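Long-range contacts in 7,8-dihydro-6-hydroxymethylpterin pyrophosphokinase-dihydropteroate synthase (Plasmodium falciparum, PDB 6JWS), which probably carries out two successive steps of folate biosynthesis, transferring diphosphate from ATP to 6-hydroxymethyl-7,8-dihydropterin and then joining the product to 4-aminobenzoate: residues K47-S52 and E102-C107; Y53-V58 and L330-D335. The protein carries 1 engineered substitution. One frame throughout, in Å; residues are numbered along the deposited sequence.

Contact 1 of 2, residues K47-S52 and E102-C107; sequences KIINTS and ELIDKC
Beside the calcium site formed by Glu42, Gly46 and Glu99, the start of strand 46-57 meets the loop that leads into helix 108-114. The side chain of Lys47 comes to about 5 Å from the bound ion, nearest atoms, and is close to that of Glu42. It spans the gap as a nearly straight rod, CG anti to the backbone N (chi1 -177°), with a bend at chi4 (-148°) that sets the ammonium against Ile104. The two side chains meet tip to tip, Lys47 NZ approaching Ile104 CD1 to 3.2 Å, a tight fit of a charged group against a methyl. The polar link is indirect: one water accepts from Lys47 NZ at 3.0 Å and donates to Glu102 O at 2.7 Å, so the lysine is tied to the loop backbone rather than to the Glu102 carboxylate.

Two steps along the strand, Ile49 adds an apolar layer. Its CG2 branch faces Ile104 CD1 at 4.2 Å, while its CD1 end reaches Cys107 SG at 4.1 Å. Cys107 is the N-cap of helix 108-114, its sulfur capping a backbone N there, so this packing also touches the helix start. Outside the pair, Ile104 O accepts from Asn565 ND2 and Leu103 rests on Pro511, which joins the loop to the dihydropteroate synthase part. On the strand side, Ile49 and Asn50 both face Val169 in a classic beta bulge, set within the antiparallel sheet of the ferredoxin-like HPPK fold.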
ATOM      1  N   LYS B  47      19.808 -31.420 -26.438  1.00 27.61           N
ATOM      2  CA  LYS B  47      18.678 -30.514 -26.398  1.00 26.58           C
ATOM      3  C   LYS B  47      18.381 -30.032 -24.976  1.00 24.09           C
ATOM      4  O   LYS B  47      18.082 -30.842 -24.097  1.00 22.79           O
ATOM      5  CB  LYS B  47      17.445 -31.194 -26.995  1.00 27.45           C
ATOM      6  CG  LYS B  47      16.255 -30.256 -27.038  1.00 27.86           C
ATOM      7  CD  LYS B  47      14.991 -30.799 -27.636  1.00 30.18           C
ATOM      8  CE  LYS B  47      14.201 -29.606 -28.130  1.00 33.04           C
ATOM      9  NZ  LYS B  47      12.756 -29.863 -28.013  1.00 40.95           N
ATOM     10  N   ILE B  48      18.367 -28.704 -24.793  1.00 21.32           N
ATOM     11  CA  ILE B  48      17.904 -28.101 -23.551  1.00 22.05           C
ATOM     12  C   ILE B  48      16.388 -28.252 -23.424  1.00 21.81           C
ATOM     13  O   ILE B  48      15.634 -27.740 -24.248  1.00 22.41           O
ATOM     14  CB  ILE B  48      18.329 -26.623 -23.467  1.00 23.30           C
ATOM     15  CG1 ILE B  48      19.853 -26.495 -23.497  1.00 22.69           C
ATOM     16  CG2 ILE B  48      17.726 -25.973 -22.222  1.00 21.95           C
ATOM     17  CD1 ILE B  48      20.359 -25.079 -23.668  1.00 24.92           C
ATOM     18  N   ILE B  49      15.946 -28.933 -22.362  1.00 19.91           N
ATOM     19  CA  ILE B  49      14.537 -29.227 -22.171  1.00 17.17           C
ATOM     20  C   ILE B  49      14.059 -28.689 -20.826  1.00 17.18           C
ATOM     21  O   ILE B  49      12.916 -28.949 -20.459  1.00 17.29           O
ATOM     22  CB  ILE B  49      14.256 -30.741 -22.268  1.00 18.33           C
ATOM     23  CG1 ILE B  49      15.157 -31.543 -21.326  1.00 17.28           C
ATOM     24  CG2 ILE B  49      14.323 -31.258 -23.701  1.00 17.75           C
ATOM     25  CD1 ILE B  49      14.762 -32.989 -21.211  1.00 16.78           C
ATOM     26  N   ASN B  50      14.931 -27.988 -20.074  1.00 16.38           N
ATOM     27  CA  ASN B  50      14.531 -27.332 -18.839  1.00 15.90           C
ATOM     28  C   ASN B  50      15.570 -26.276 -18.449  1.00 16.13           C
ATOM     29  O   ASN B  50      16.734 -26.386 -18.810  1.00 17.52           O
ATOM     30  CB  ASN B  50      14.168 -28.331 -17.728  1.00 15.80           C
ATOM     31  CG  ASN B  50      13.154 -27.762 -16.754  1.00 16.42           C
ATOM     32  OD1 ASN B  50      12.962 -26.542 -16.673  1.00 16.50           O
ATOM     33  ND2 ASN B  50      12.503 -28.628 -16.002  1.00 15.56           N
ATOM     34  N   THR B  51      15.127 -25.210 -17.774  1.00 15.56           N
ATOM     35  CA  THR B  51      16.000 -24.184 -17.239  1.00 15.07           C
ATOM     36  C   THR B  51      15.379 -23.686 -15.941  1.00 14.71           C
ATOM     37  O   THR B  51      14.176 -23.820 -15.742  1.00 16.35           O
ATOM     38  CB  THR B  51      16.167 -22.980 -18.182  1.00 17.14           C
ATOM     39  OG1 THR B  51      14.905 -22.551 -18.711  1.00 18.18           O
ATOM     40  CG2 THR B  51      17.147 -23.208 -19.319  1.00 18.22           C
ATOM     41  N   SER B  52      16.203 -23.121 -15.060  1.00 13.45           N
ATOM     42  CA  SER B  52      15.736 -22.455 -13.861  1.00 12.36           C
ATOM     43  C   SER B  52      15.675 -20.963 -14.174  1.00 12.11           C
ATOM     44  O   SER B  52      16.066 -20.564 -15.266  1.00 11.31           O
ATOM     45  CB  SER B  52      16.711 -22.716 -12.739  1.00 12.49           C
ATOM     46  OG  SER B  52      17.932 -21.997 -12.956  1.00 12.22           O
ATOM     47  N   GLU B 102      12.493 -28.520 -34.098  1.00 39.16           N
ATOM     48  CA  GLU B 102      11.142 -29.060 -34.021  1.00 39.77           C
ATOM     49  C   GLU B 102      10.598 -28.967 -32.595  1.00 35.07           C
ATOM     50  O   GLU B 102      11.349 -29.117 -31.628  1.00 30.76           O
ATOM     51  CB  GLU B 102      11.141 -30.544 -34.388  1.00 45.53           C
ATOM     52  CG  GLU B 102      11.109 -30.823 -35.880  1.00 61.80           C
ATOM     53  CD  GLU B 102      10.751 -32.259 -36.252  1.00 71.20           C
ATOM     54  OE1 GLU B 102      10.782 -33.136 -35.351  1.00 68.74           O
ATOM     55  OE2 GLU B 102      10.440 -32.505 -37.445  1.00 74.58           O
ATOM     56  N   LEU B 103       9.272 -28.801 -32.492  1.00 29.26           N
ATOM     57  CA  LEU B 103       8.571 -28.720 -31.222  1.00 28.41           C
ATOM     58  C   LEU B 103       8.290 -30.126 -30.712  1.00 26.84           C
ATOM     59  O   LEU B 103       7.927 -30.996 -31.492  1.00 27.22           O
ATOM     60  CB  LEU B 103       7.240 -27.980 -31.400  1.00 24.92           C
ATOM     61  CG  LEU B 103       7.311 -26.469 -31.585  1.00 25.61           C
ATOM     62  CD1 LEU B 103       5.906 -25.893 -31.620  1.00 25.63           C
ATOM     63  CD2 LEU B 103       8.159 -25.802 -30.509  1.00 24.60           C
ATOM     64  N   ILE B 104       8.396 -30.296 -29.388  1.00 25.81           N
ATOM     65  CA  ILE B 104       8.008 -31.508 -28.689  1.00 25.05           C
ATOM     66  C   ILE B 104       6.996 -31.132 -27.605  1.00 27.05           C
ATOM     67  O   ILE B 104       7.019 -30.010 -27.086  1.00 27.51           O
ATOM     68  CB  ILE B 104       9.262 -32.176 -28.095  1.00 27.48           C
ATOM     69  CG1 ILE B 104       9.912 -31.301 -27.013  1.00 25.43           C
ATOM     70  CG2 ILE B 104      10.255 -32.543 -29.201  1.00 25.34           C
ATOM     71  CD1 ILE B 104      11.046 -31.971 -26.272  1.00 23.18           C
ATOM     72  N   ASP B 105       6.095 -32.063 -27.280  1.00 25.75           N
ATOM     73  CA  ASP B 105       5.171 -31.853 -26.181  1.00 27.45           C
ATOM     74  C   ASP B 105       5.494 -32.803 -25.030  1.00 27.68           C
ATOM     75  O   ASP B 105       4.839 -32.774 -23.993  1.00 27.85           O
ATOM     76  CB  ASP B 105       3.708 -31.905 -26.633  1.00 31.87           C
ATOM     77  CG  ASP B 105       3.271 -33.223 -27.255  1.00 37.16           C
ATOM     78  OD1 ASP B 105       4.106 -34.166 -27.309  1.00 35.15           O
ATOM     79  OD2 ASP B 105       2.095 -33.289 -27.704  1.00 39.59           O
ATOM     80  N   LYS B 106       6.526 -33.631 -25.200  1.00 28.95           N
ATOM     81  CA  LYS B 106       6.928 -34.551 -24.154  1.00 32.26           C
ATOM     82  C   LYS B 106       8.289 -35.134 -24.499  1.00 33.00           C
ATOM     83  O   LYS B 106       8.734 -35.078 -25.642  1.00 34.98           O
ATOM     84  CB  LYS B 106       5.894 -35.664 -23.956  1.00 37.20           C
ATOM     85  CG  LYS B 106       6.057 -36.466 -22.670  1.00 45.49           C
ATOM     86  CD  LYS B 106       4.808 -37.216 -22.212  1.00 48.81           C
ATOM     87  CE  LYS B 106       4.956 -37.750 -20.799  1.00 50.07           C
ATOM     88  NZ  LYS B 106       3.717 -38.395 -20.300  1.00 46.46           N
ATOM     89  N   CYS B 107       8.939 -35.697 -23.482  1.00 34.13           N
ATOM     90  CA  CYS B 107      10.232 -36.322 -23.650  1.00 33.38           C
ATOM     91  C   CYS B 107      10.344 -37.481 -22.665  1.00 35.09           C
ATOM     92  O   CYS B 107      10.590 -37.267 -21.479  1.00 32.20           O
ATOM     93  CB  CYS B 107      11.329 -35.292 -23.440  1.00 32.73           C
ATOM     94  SG  CYS B 107      12.968 -36.044 -23.346  1.00 31.13           S
TER
HETATM   95  O   HOH W   1      11.756 -27.508 -29.518  1.00 17.97           O

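Contact 2 of 2, residues Y53-V58 and L330-D335; sequences YLYETV and LLCLND
In the pyrophosphokinase part, helix 327-336 packs against strand 46-57, the short segments running almost antiparallel (163°) with axes 9.6 Å apart. Tyr55 carries most of the meeting. Leu331 lays its CD2 methyl over one ring face, 3.8 Å from the centroid of the Tyr55 ring, in a CH-pi contact displaced toward the CD1 rim. Obliquely to the same ring, Cys332 SG lies 3.6 Å from Tyr55 CD2, a sulfur-aromatic contact. This is the helix-on-sheet layering of an alpha/beta sandwich, to which Asp335 adds polar bonds where the second half of the strand begins. Tyr55 and Asp335 meet tip to tip: Tyr55 OH donates to the syn lone pair of Asp335 OD2 over a short 2.5 Å, and the ring and carboxylate planes lie only 22° apart. The same oxygen, Asp335 OD2, also accepts from Tyr53 N at 3.1 Å, a fairly straight bond (154°) that arrives from above the carboxylate plane. Gripped from two directions, the carboxylate has its rotation restrained, and both donors would be expected to stabilise its charged form. Arg374 of the adjoining strand 372-377 bonds Tyr55 OH through NH1 and makes a long, weak ion pair with Asp335 OD1.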
ATOM      1  N   TYR B  53      15.207 -20.146 -13.214  1.00 11.29           N
ATOM      2  CA  TYR B  53      15.488 -18.727 -13.271  1.00 11.27           C
ATOM      3  C   TYR B  53      16.998 -18.497 -13.230  1.00 12.20           C
ATOM      4  O   TYR B  53      17.787 -19.361 -12.866  1.00 12.33           O
ATOM      5  CB  TYR B  53      14.724 -17.954 -12.185  1.00 10.44           C
ATOM      6  CG  TYR B  53      13.244 -17.888 -12.468  1.00 10.28           C
ATOM      7  CD1 TYR B  53      12.737 -16.990 -13.404  1.00  9.97           C
ATOM      8  CD2 TYR B  53      12.359 -18.780 -11.865  1.00  9.90           C
ATOM      9  CE1 TYR B  53      11.383 -16.972 -13.711  1.00  9.76           C
ATOM     10  CE2 TYR B  53      11.007 -18.782 -12.169  1.00  9.66           C
ATOM     11  CZ  TYR B  53      10.517 -17.868 -13.097  1.00 10.28           C
ATOM     12  OH  TYR B  53       9.185 -17.886 -13.447  1.00 10.03           O
ATOM     13  N   LEU B  54      17.382 -17.280 -13.577  1.00 14.07           N
ATOM     14  CA  LEU B  54      18.695 -16.744 -13.298  1.00 15.81           C
ATOM     15  C   LEU B  54      18.670 -16.214 -11.868  1.00 15.66           C
ATOM     16  O   LEU B  54      17.640 -15.708 -11.429  1.00 14.44           O
ATOM     17  CB  LEU B  54      18.870 -15.582 -14.272  1.00 17.02           C
ATOM     18  CG  LEU B  54      20.170 -15.591 -15.045  1.00 21.84           C
ATOM     19  CD1 LEU B  54      20.061 -14.707 -16.285  1.00 23.22           C
ATOM     20  CD2 LEU B  54      21.292 -15.105 -14.127  1.00 25.35           C
ATOM     21  N   TYR B  55      19.808 -16.308 -11.159  1.00 16.36           N
ATOM     22  CA  TYR B  55      19.868 -15.859  -9.773  1.00 16.49           C
ATOM     23  C   TYR B  55      21.163 -15.115  -9.490  1.00 17.63           C
ATOM     24  O   TYR B  55      22.228 -15.519  -9.937  1.00 17.56           O
ATOM     25  CB  TYR B  55      19.739 -17.031  -8.805  1.00 14.78           C
ATOM     26  CG  TYR B  55      18.373 -17.665  -8.784  1.00 14.95           C
ATOM     27  CD1 TYR B  55      17.365 -17.170  -7.964  1.00 14.56           C
ATOM     28  CD2 TYR B  55      18.081 -18.743  -9.607  1.00 13.69           C
ATOM     29  CE1 TYR B  55      16.110 -17.760  -7.944  1.00 13.87           C
ATOM     30  CE2 TYR B  55      16.841 -19.348  -9.584  1.00 13.76           C
ATOM     31  CZ  TYR B  55      15.852 -18.850  -8.756  1.00 14.02           C
ATOM     32  OH  TYR B  55      14.620 -19.443  -8.763  1.00 14.89           O
ATOM     33  N   GLU B  56      21.054 -14.032  -8.723  1.00 19.78           N
ATOM     34  CA  GLU B  56      22.231 -13.387  -8.176  1.00 20.27           C
ATOM     35  C   GLU B  56      22.437 -13.881  -6.748  1.00 23.04           C
ATOM     36  O   GLU B  56      21.567 -13.722  -5.888  1.00 21.89           O
ATOM     37  CB  GLU B  56      22.080 -11.880  -8.208  1.00 20.03           C
ATOM     38  CG  GLU B  56      23.115 -11.173  -7.354  1.00 19.63           C
ATOM     39  CD  GLU B  56      22.891  -9.686  -7.457  1.00 20.58           C
ATOM     40  OE1 GLU B  56      23.223  -9.122  -8.521  1.00 23.99           O
ATOM     41  OE2 GLU B  56      22.317  -9.114  -6.514  1.00 21.94           O
ATOM     42  N   THR B  57      23.612 -14.474  -6.536  1.00 26.19           N
ATOM     43  CA  THR B  57      23.895 -15.325  -5.396  1.00 33.81           C
ATOM     44  C   THR B  57      25.043 -14.738  -4.572  1.00 36.15           C
ATOM     45  O   THR B  57      26.060 -14.302  -5.111  1.00 34.63           O
ATOM     46  CB  THR B  57      24.174 -16.742  -5.909  1.00 36.39           C
ATOM     47  OG1 THR B  57      22.934 -17.444  -5.822  1.00 45.26           O
ATOM     48  CG2 THR B  57      25.252 -17.474  -5.142  1.00 42.52           C
ATOM     49  N   VAL B  58      24.856 -14.731  -3.252  1.00 41.71           N
ATOM     50  CA  VAL B  58      25.933 -14.447  -2.313  1.00 52.64           C
ATOM     51  C   VAL B  58      26.433 -15.782  -1.759  1.00 59.34           C
ATOM     52  O   VAL B  58      25.633 -16.580  -1.267  1.00 61.31           O
ATOM     53  CB  VAL B  58      25.477 -13.499  -1.183  1.00 50.29           C
ATOM     54  CG1 VAL B  58      26.510 -13.406  -0.068  1.00 56.01           C
ATOM     55  CG2 VAL B  58      25.147 -12.110  -1.710  1.00 50.65           C
ATOM     56  N   LEU B 330      20.481 -25.725  -4.921  1.00 19.58           N
ATOM     57  CA  LEU B 330      19.157 -26.196  -4.542  1.00 19.33           C
ATOM     58  C   LEU B 330      18.081 -25.232  -5.064  1.00 18.33           C
ATOM     59  O   LEU B 330      17.044 -25.660  -5.561  1.00 18.30           O
ATOM     60  CB  LEU B 330      19.083 -26.348  -3.016  1.00 19.63           C
ATOM     61  CG  LEU B 330      19.733 -27.604  -2.437  1.00 20.78           C
ATOM     62  CD1 LEU B 330      19.637 -27.632  -0.917  1.00 19.20           C
ATOM     63  CD2 LEU B 330      19.098 -28.860  -3.011  1.00 19.55           C
ATOM     64  N   LEU B 331      18.342 -23.928  -4.943  1.00 17.35           N
ATOM     65  CA  LEU B 331      17.464 -22.857  -5.389  1.00 17.45           C
ATOM     66  C   LEU B 331      17.077 -23.037  -6.873  1.00 17.54           C
ATOM     67  O   LEU B 331      15.890 -23.028  -7.205  1.00 15.84           O
ATOM     68  CB  LEU B 331      18.199 -21.536  -5.104  1.00 16.66           C
ATOM     69  CG  LEU B 331      17.546 -20.220  -5.555  1.00 16.81           C
ATOM     70  CD1 LEU B 331      16.267 -19.907  -4.766  1.00 14.38           C
ATOM     71  CD2 LEU B 331      18.543 -19.075  -5.402  1.00 15.94           C
ATOM     72  N   CYS B 332      18.077 -23.245  -7.753  1.00 16.92           N
ATOM     73  CA  CYS B 332      17.878 -23.464  -9.186  1.00 15.61           C
ATOM     74  C   CYS B 332      17.174 -24.788  -9.478  1.00 15.47           C
ATOM     75  O   CYS B 332      16.259 -24.815 -10.288  1.00 16.62           O
ATOM     76  CB  CYS B 332      19.204 -23.457  -9.936  1.00 14.63           C
ATOM     77  SG  CYS B 332      19.938 -21.811 -10.060  1.00 15.26           S
ATOM     78  N   LEU B 333      17.614 -25.892  -8.866  1.00 15.32           N
ATOM     79  CA  LEU B 333      17.007 -27.200  -9.096  1.00 15.53           C
ATOM     80  C   LEU B 333      15.544 -27.188  -8.657  1.00 16.50           C
ATOM     81  O   LEU B 333      14.725 -27.911  -9.230  1.00 16.46           O
ATOM     82  CB  LEU B 333      17.766 -28.281  -8.314  1.00 15.70           C
ATOM     83  CG  LEU B 333      19.238 -28.517  -8.695  1.00 16.45           C
ATOM     84  CD1 LEU B 333      19.888 -29.555  -7.776  1.00 15.16           C
ATOM     85  CD2 LEU B 333      19.377 -28.964 -10.140  1.00 16.00           C
ATOM     86  N   ASN B 334      15.221 -26.382  -7.628  1.00 15.78           N
ATOM     87  CA  ASN B 334      13.868 -26.365  -7.090  1.00 16.45           C
ATOM     88  C   ASN B 334      12.891 -25.803  -8.127  1.00 16.28           C
ATOM     89  O   ASN B 334      11.702 -26.078  -8.048  1.00 15.96           O
ATOM     90  CB  ASN B 334      13.793 -25.621  -5.750  1.00 17.49           C
ATOM     91  CG  ASN B 334      12.389 -25.508  -5.182  1.00 19.02           C
ATOM     92  OD1 ASN B 334      11.728 -26.513  -4.908  1.00 19.49           O
ATOM     93  ND2 ASN B 334      11.918 -24.286  -4.999  1.00 19.39           N
ATOM     94  N   ASP B 335      13.388 -24.981  -9.066  1.00 16.58           N
ATOM     95  CA  ASP B 335      12.552 -24.396 -10.108  1.00 17.20           C
ATOM     96  C   ASP B 335      12.197 -25.450 -11.152  1.00 18.34           C
ATOM     97  O   ASP B 335      11.088 -25.427 -11.682  1.00 18.90           O
ATOM     98  CB  ASP B 335      13.268 -23.280 -10.877  1.00 15.92           C
ATOM     99  CG  ASP B 335      13.488 -21.991 -10.110  1.00 15.75           C
ATOM    100  OD1 ASP B 335      12.754 -21.738  -9.135  1.00 17.05           O
ATOM    101  OD2 ASP B 335      14.399 -21.257 -10.484  1.00 15.02           O
TER

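In the fold
Successive portions of strand 46-57 serve both contacts: residues 47-52 meet a loop in contact 1, and residues 53-58 meet a helix in contact 2. Their centres lie 19 Å apart, yet they touch through Ser52, whose CB packs 3.3 Å from Cys332 O and 3.5 Å from Asp335 OD2. The two contacts sit near different ions. Contact 1 adjoins the calcium, whereas in contact 2 the side chain of Cys332 is about 14 Å, nearest atoms, from the magnesium held by Asp208 and Asp210 at the ATP pocket. One strand thus illustrates how a single element can run from beside a calcium site at one end to a buried helix-sheet interface at the other.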